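Local coordinates for protein putative decarboxylase involved in desferrioxamine biosynthesis (Erwinia amylovora, PDB 5O5C) that probably decarboxylates lysine with pyridoxal 5'-phosphate as cofactor, as a step in making the iron-chelating siderophore desferrioxamine E, at residues S173-M178 against A224-G229; V209-S212 against S218-K221. All coordinates share one frame; numbering follows the deposited sequence.

Both contacts are buried and share helix 218-225, their centres about 9 Å apart. Contact 1 uses the end of that helix and packs it on helix 170-189 with purely apolar side chains, close to the second subunit. Contact 2 uses the start, set against strand 207-212 of the large mixed sheet, and adds a loose approach of polar groups, without a hydrogen bond, at the partly exposed Gln220. Along the chain, contact 2 lies inside the loop that contact 1 closes. The two meet where Asn174 ND2 lies 2.9 Å from Ser218 OG, a probable hydrogen bond. Ser218 touches the cofactor, whereas Ala224 O and Ile225 O bond Arg182 of the second subunit: the shared helix spans from pocket to dimer interface.

Contact 1: residues S173-M178 against A224-G229; sequences SNLMAM and AILGLG
Leu226 points its isobutyl group at helix 170-189 and meets Leu175 and Met178, which lie one turn apart on that helix. Its two methyls divide the work. CD1 comes down beside the start of the Met178 side chain, with Leu226 CD1 3.5 Å from Met178 CB and nearly as close to the Met178 carbonyl carbon, so this methyl rests partly on the helix backbone. On the other branch, Leu226 CD2 is 4.2 Å from Leu175 CD1, which also approaches the branch point, Leu226 CG, at 4.0 Å. The two leucine side chains run at a slant to one another and meet through branch atoms.

In Leu175, chi1 of 171° sets CG anti to the backbone N, and from there CD1 extends to the other segment although the CB itself does not face it. The same methyl grazes Ile225, with Leu175 CD1 4.4 Å from Ile225 CG2. Met178 behaves in the reverse way: its CB faces Leu226, but bends at chi2 (-55°) and chi3 (-62°) turn the rest of the chain away, toward Val209 of the sheet.

Helix 170-189 starts at the cofactor-binding Gly170 and Thr171 and carries Asn174 of the pyridoxal phosphate pocket, so the contact packs the end of helix 218-225 on the flank of a cofactor-binding helix. Gly227 follows Leu226 in a Schellman motif, with positive phi and Gly227 N bonded to Ala224 O at 3.2 Å.

Between the two segments the contact is apolar and without directional bonds, so the spacing probably depends on the fit of apolar side chains; at the end of helix 218-225 the carbonyls are held by arginines of both subunits, Arg182 on Leu226 O and Arg182 of the second subunit on Ala224 O and Ile225 O.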
loop_
_atom_site.group_PDB
_atom_site.type_symbol
_atom_site.label_atom_id
_atom_site.label_comp_id
_atom_site.label_asym_id
_atom_site.label_seq_id
_atom_site.Cartn_x
_atom_site.Cartn_y
_atom_site.Cartn_z
ATOM N N SER B 173 -6.912 5.423 3.286
ATOM C CA SER B 173 -8.388 5.591 3.318
ATOM C C SER B 173 -8.814 6.993 3.836
ATOM O O SER B 173 -9.718 7.660 3.222
ATOM C CB SER B 173 -8.985 4.472 4.144
ATOM O OG SER B 173 -8.502 3.212 3.614
ATOM N N ASN B 174 -8.139 7.453 4.900
ATOM C CA ASN B 174 -8.386 8.790 5.467
ATOM C C ASN B 174 -7.973 9.868 4.507
ATOM O O ASN B 174 -8.634 10.887 4.436
ATOM C CB ASN B 174 -7.745 9.016 6.832
ATOM C CG ASN B 174 -8.490 8.322 7.964
ATOM O OD1 ASN B 174 -9.652 7.918 7.811
ATOM N ND2 ASN B 174 -7.842 8.212 9.113
ATOM N N LEU B 175 -6.919 9.635 3.727
ATOM C CA LEU B 175 -6.565 10.604 2.686
ATOM C C LEU B 175 -7.682 10.699 1.650
ATOM O O LEU B 175 -8.097 11.828 1.276
ATOM C CB LEU B 175 -5.241 10.283 2.033
ATOM C CG LEU B 175 -4.856 11.100 0.795
ATOM C CD1 LEU B 175 -4.854 12.568 1.116
ATOM C CD2 LEU B 175 -3.490 10.635 0.312
ATOM N N MET B 176 -8.220 9.546 1.257
ATOM C CA MET B 176 -9.225 9.539 0.197
ATOM C C MET B 176 -10.465 10.238 0.711
ATOM O O MET B 176 -11.092 10.994 -0.043
ATOM C CB MET B 176 -9.576 8.120 -0.270
ATOM C CG MET B 176 -8.483 7.376 -0.980
ATOM S SD MET B 176 -9.188 5.790 -1.455
ATOM C CE MET B 176 -7.819 4.930 -2.219
ATOM N N ALA B 177 -10.770 10.038 2.000
ATOM C CA ALA B 177 -11.919 10.706 2.656
ATOM C C ALA B 177 -11.852 12.238 2.665
ATOM O O ALA B 177 -12.859 12.928 2.324
ATOM C CB ALA B 177 -12.163 10.179 4.064
ATOM N N MET B 178 -10.688 12.788 3.008
ATOM C CA MET B 178 -10.557 14.230 3.005
ATOM C C MET B 178 -10.445 14.767 1.553
ATOM O O MET B 178 -10.842 15.895 1.280
ATOM C CB MET B 178 -9.380 14.665 3.864
ATOM C CG MET B 178 -9.460 14.223 5.325
ATOM S SD MET B 178 -10.979 14.740 6.143
ATOM C CE MET B 178 -10.931 16.448 6.078
ATOM N N ALA B 224 -2.411 18.196 5.126
ATOM C CA ALA B 224 -1.107 18.684 4.594
ATOM C C ALA B 224 -0.885 18.361 3.156
ATOM O O ALA B 224 -0.534 19.228 2.328
ATOM C CB ALA B 224 0.050 18.201 5.395
ATOM N N ILE B 225 -1.097 17.088 2.845
ATOM C CA ILE B 225 -0.962 16.638 1.514
ATOM C C ILE B 225 -1.945 17.361 0.549
ATOM O O ILE B 225 -1.573 17.737 -0.556
ATOM C CB ILE B 225 -1.122 15.118 1.481
ATOM C CG1 ILE B 225 0.046 14.452 2.215
ATOM C CG2 ILE B 225 -1.129 14.589 0.067
ATOM C CD1 ILE B 225 -0.288 13.018 2.535
ATOM N N LEU B 226 -3.184 17.569 0.991
ATOM C CA LEU B 226 -4.172 18.174 0.161
ATOM C C LEU B 226 -3.989 19.656 -0.035
ATOM O O LEU B 226 -4.825 20.271 -0.644
ATOM C CB LEU B 226 -5.576 17.884 0.697
ATOM C CG LEU B 226 -5.975 16.423 0.679
ATOM C CD1 LEU B 226 -7.065 16.074 1.639
ATOM C CD2 LEU B 226 -6.340 15.995 -0.713
ATOM N N GLY B 227 -2.942 20.262 0.506
ATOM C CA GLY B 227 -2.692 21.650 0.262
ATOM C C GLY B 227 -3.439 22.623 1.122
ATOM O O GLY B 227 -3.448 23.806 0.809
ATOM N N LEU B 228 -4.076 22.124 2.194
ATOM C CA LEU B 228 -4.787 22.956 3.152
ATOM C C LEU B 228 -4.083 23.107 4.506
ATOM O O LEU B 228 -4.310 24.077 5.226
ATOM C CB LEU B 228 -6.192 22.414 3.357
ATOM C CG LEU B 228 -7.026 22.288 2.107
ATOM C CD1 LEU B 228 -8.261 21.495 2.464
ATOM C CD2 LEU B 228 -7.374 23.657 1.558
ATOM N N GLY B 229 -3.218 22.163 4.860
ATOM C CA GLY B 229 -2.336 22.326 5.990
ATOM C C GLY B 229 -3.044 21.937 7.266
ATOM O O GLY B 229 -4.269 21.849 7.276
#

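Contact 2: residues V209-S212 against S218-K221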
loop_
_atom_site.group_PDB
_atom_site.type_symbol
_atom_site.label_atom_id
_atom_site.label_comp_id
_atom_site.label_asym_id
_atom_site.label_seq_id
_atom_site.Cartn_x
_atom_site.Cartn_y
_atom_site.Cartn_z
ATOM N N VAL B 209 -12.056 21.622 8.592
ATOM C CA VAL B 209 -12.458 20.257 8.983
ATOM C C VAL B 209 -12.412 20.118 10.492
ATOM O O VAL B 209 -11.504 20.600 11.133
ATOM C CB VAL B 209 -11.544 19.201 8.349
ATOM C CG1 VAL B 209 -11.810 17.801 8.888
ATOM C CG2 VAL B 209 -11.684 19.265 6.816
ATOM N N PHE B 210 -13.389 19.429 11.055
ATOM C CA PHE B 210 -13.477 19.281 12.502
ATOM C C PHE B 210 -13.181 17.839 12.869
ATOM O O PHE B 210 -13.750 16.911 12.288
ATOM C CB PHE B 210 -14.856 19.683 13.019
ATOM C CG PHE B 210 -15.246 21.066 12.652
ATOM C CD1 PHE B 210 -15.866 21.310 11.445
ATOM C CD2 PHE B 210 -14.983 22.132 13.496
ATOM C CE1 PHE B 210 -16.207 22.589 11.073
ATOM C CE2 PHE B 210 -15.343 23.420 13.135
ATOM C CZ PHE B 210 -15.964 23.648 11.919
ATOM N N THR B 211 -12.310 17.666 13.855
ATOM C CA THR B 211 -12.031 16.352 14.421
ATOM C C THR B 211 -11.797 16.447 15.890
ATOM O O THR B 211 -11.428 17.502 16.400
ATOM C CB THR B 211 -10.740 15.693 13.888
ATOM O OG1 THR B 211 -9.628 16.574 14.027
ATOM C CG2 THR B 211 -10.873 15.331 12.522
ATOM N N SER B 212 -11.961 15.318 16.560
ATOM C CA SER B 212 -11.625 15.205 17.977
ATOM C C SER B 212 -10.108 15.363 18.169
ATOM O O SER B 212 -9.308 14.894 17.360
ATOM C CB SER B 212 -12.091 13.838 18.519
ATOM O OG SER B 212 -11.932 13.739 19.920
ATOM N N SER B 218 -3.264 10.886 10.971
ATOM C CA SER B 218 -3.528 10.791 9.496
ATOM C C SER B 218 -4.468 11.855 8.893
ATOM O O SER B 218 -4.215 12.322 7.741
ATOM C CB SER B 218 -3.934 9.369 9.070
ATOM O OG SER B 218 -5.062 8.859 9.719
ATOM N N ILE B 219 -5.463 12.307 9.676
ATOM C CA ILE B 219 -6.346 13.421 9.287
ATOM C C ILE B 219 -5.585 14.716 8.971
ATOM O O ILE B 219 -5.677 15.211 7.862
ATOM C CB ILE B 219 -7.482 13.696 10.304
ATOM C CG1 ILE B 219 -8.371 12.450 10.542
ATOM C CG2 ILE B 219 -8.336 14.879 9.857
ATOM C CD1 ILE B 219 -8.833 11.720 9.297
ATOM N N GLN B 220 -4.859 15.230 9.945
ATOM C CA GLN B 220 -3.925 16.324 9.773
ATOM C C GLN B 220 -2.841 16.093 8.684
ATOM O O GLN B 220 -2.597 16.971 7.922
ATOM C CB GLN B 220 -3.218 16.657 11.094
ATOM C CG GLN B 220 -4.076 17.397 12.125
ATOM C CD GLN B 220 -4.875 16.471 12.990
ATOM O OE1 GLN B 220 -4.943 15.260 12.707
ATOM N NE2 GLN B 220 -5.528 17.029 14.032
ATOM N N LYS B 221 -2.220 14.915 8.630
ATOM C CA LYS B 221 -1.261 14.575 7.558
ATOM C C LYS B 221 -1.937 14.649 6.202
ATOM O O LYS B 221 -1.353 15.141 5.224
ATOM C CB LYS B 221 -0.639 13.189 7.754
ATOM C CG LYS B 221 0.160 12.976 9.045
ATOM C CD LYS B 221 0.672 11.535 9.189
ATOM C CE LYS B 221 2.038 11.482 9.854
ATOM N NZ LYS B 221 2.428 10.149 10.399
#
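Thr211 and Ile219 make the apolar part of this contact, methyl against methyl, with Thr211 CG2 3.7 Å from Ile219 CG2. Each residue directs its CB at the other segment, and the two side chains pass alongside in opposite senses, one reaching out from the strand and the other from the helix. Their CA atoms, 8.2 Å apart, are the nearest pair between the segments. In Ile219 the touching CG2 stands anti to the backbone N, since chi1 of -57° puts CG1 beside that nitrogen instead. Val209, two residues before Thr211 and on the same face of the strand, also turns its CB toward the helix but covers little of it.

This is the first half of a beta-alpha-beta unit: strand 207-212 leads through a short loop into helix 218-225, and strand 233-236 then lies parallel beside the first strand, with Val209 and Thr211 bonded through their backbones to Ile234. Phe210 points the other way, onto helix 246-258, so this strand has a helix on each face, consistent with the large domain of fold-type I pyridoxal phosphate enzymes.

The polar approach is looser. Gln220 bends at chi2 (87°), which swings its amide back to the strand, and Gln220 NE2 ends 4.1 Å from Thr211 OG1, too far for a hydrogen bond. The two side chains are angled across each other, and both also touch Val233 of the next strand.

Side-chain hydrogen bonding at the helix start involves Ser218, whose OG is bonded to His216 ND1, and Ser218 also touches the cofactor.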